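Local coordinates for protein PfVFT1 (Plasmodium falciparum, PDB 5JKQ) that probably binds a small solute in the cleft between its two lobes, in the manner of Venus flytrap solute-binding proteins, at residues Met107-Trp111 against Ile125-Tyr129. The protein carries 3 engineered substitutions. Residues are numbered along the deposited sequence; the frame is centred on the assembly and turned at random.
Engineered in segment 125-129: A128 (natural residue Thr).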
# COMPACT_ATOMS: atom_id res chain seq x y z
N MSE A 107 2.20 7.68 8.87
CA MSE A 107 1.55 7.13 10.06
C MSE A 107 1.55 8.14 11.19
O MSE A 107 0.62 8.19 12.00
CB MSE A 107 2.23 5.83 10.50
CG MSE A 107 1.52 5.13 11.66
SE MSE A 107 -0.28 4.54 11.20
CE MSE A 107 0.19 2.81 10.43
N TYR A 108 2.60 8.96 11.26
CA TYR A 108 2.71 9.98 12.29
C TYR A 108 1.63 11.04 12.14
O TYR A 108 0.95 11.38 13.12
CB TYR A 108 4.09 10.65 12.25
CG TYR A 108 5.25 9.75 12.60
CD1 TYR A 108 5.11 8.75 13.56
CD2 TYR A 108 6.48 9.89 11.99
CE1 TYR A 108 6.17 7.92 13.89
CE2 TYR A 108 7.55 9.07 12.31
CZ TYR A 108 7.38 8.08 13.26
OH TYR A 108 8.44 7.26 13.58
N ILE A 109 1.46 11.58 10.94
CA ILE A 109 0.49 12.65 10.74
C ILE A 109 -0.95 12.13 10.88
O ILE A 109 -1.84 12.89 11.25
CB ILE A 109 0.66 13.33 9.36
CG1 ILE A 109 0.53 12.32 8.22
CG2 ILE A 109 2.01 14.05 9.31
CD1 ILE A 109 0.50 12.94 6.84
N ILE A 110 -1.16 10.86 10.58
CA ILE A 110 -2.49 10.27 10.75
C ILE A 110 -2.86 10.28 12.23
O ILE A 110 -3.97 10.67 12.59
CB ILE A 110 -2.56 8.83 10.19
CG1 ILE A 110 -2.66 8.88 8.66
CG2 ILE A 110 -3.77 8.06 10.75
CD1 ILE A 110 -2.55 7.53 7.97
N TRP A 111 -1.92 9.87 13.08
CA TRP A 111 -2.18 9.79 14.51
C TRP A 111 -2.03 11.14 15.21
O TRP A 111 -2.60 11.35 16.28
CB TRP A 111 -1.26 8.75 15.16
CG TRP A 111 -1.80 7.37 14.98
CD1 TRP A 111 -1.35 6.42 14.10
CD2 TRP A 111 -2.91 6.78 15.66
NE1 TRP A 111 -2.11 5.28 14.21
CE2 TRP A 111 -3.07 5.48 15.16
CE3 TRP A 111 -3.78 7.24 16.66
CZ2 TRP A 111 -4.07 4.62 15.63
CZ3 TRP A 111 -4.77 6.39 17.12
CH2 TRP A 111 -4.90 5.09 16.60
N ILE A 125 -1.15 11.09 21.66
CA ILE A 125 -1.00 9.65 21.54
C ILE A 125 0.37 9.30 20.99
O ILE A 125 0.78 9.80 19.94
CB ILE A 125 -2.10 9.05 20.64
CG1 ILE A 125 -3.48 9.38 21.20
CG2 ILE A 125 -1.94 7.53 20.53
CD1 ILE A 125 -4.62 9.11 20.25
N ASN A 126 1.09 8.45 21.72
CA ASN A 126 2.42 8.03 21.30
C ASN A 126 2.34 6.88 20.30
O ASN A 126 1.49 6.00 20.42
CB ASN A 126 3.24 7.60 22.53
CG ASN A 126 4.66 7.22 22.17
OD1 ASN A 126 5.52 8.07 21.95
ND2 ASN A 126 4.93 5.91 22.11
N ILE A 127 3.21 6.92 19.29
CA ILE A 127 3.31 5.85 18.31
C ILE A 127 4.46 4.92 18.70
O ILE A 127 5.62 5.34 18.75
CB ILE A 127 3.54 6.39 16.88
CG1 ILE A 127 2.32 7.19 16.42
CG2 ILE A 127 3.80 5.26 15.90
CD1 ILE A 127 2.45 8.68 16.64
N ALA A 128 4.13 3.67 18.99
CA ALA A 128 5.13 2.65 19.34
C ALA A 128 5.25 1.63 18.22
O ALA A 128 4.35 0.81 18.01
CB ALA A 128 4.76 1.97 20.64
N TYR A 129 6.36 1.67 17.49
CA TYR A 129 6.62 0.72 16.42
C TYR A 129 7.24 -0.57 16.95
O TYR A 129 8.24 -0.53 17.68
CB TYR A 129 7.53 1.33 15.36
CG TYR A 129 6.79 1.93 14.19
CD1 TYR A 129 6.32 1.13 13.16
CD2 TYR A 129 6.57 3.30 14.10
CE1 TYR A 129 5.65 1.67 12.08
CE2 TYR A 129 5.90 3.85 13.03
CZ TYR A 129 5.44 3.03 12.02
OH TYR A 129 4.77 3.56 10.95
O HOH W 1 7.32 6.25 16.52
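I127 and W111, the two residues with most surface covered here, meet where a helix packs on an edge strand. The CD1 methyl of I127 lies between two helical side chains one turn apart, 4.0 Å from CB of W111 and 4.1 Å from CD1 of Y108. W111 also presents its indole edge to I125, whose CD1 is 4.1 Å from CE3. At the other end Y108 CE1 comes to the ring edge of Y129, 4.2 Å from its CE2, and the Y129 hydroxyl OH, hydrogen-bonded to D148, reaches CB of selenomethionine M107 at 3.4 Å. No direct hydrogen bond joins the segments; a water donates to I127 O (2.9 Å) and bonds weakly to Y108 OH, which also pairs with P99 O. I125, just before the strand, and I127 and Y129 within it all point toward the helix; the axes of the short segments run obliquely antiparallel, at 146°, as expected for a β-α-β crossover within one lobe. Helix 102-118 covers strand 126-132, the edge of a parallel sheet beside strand 77-83, while helix 14-29 packs against I109, I110 and W111.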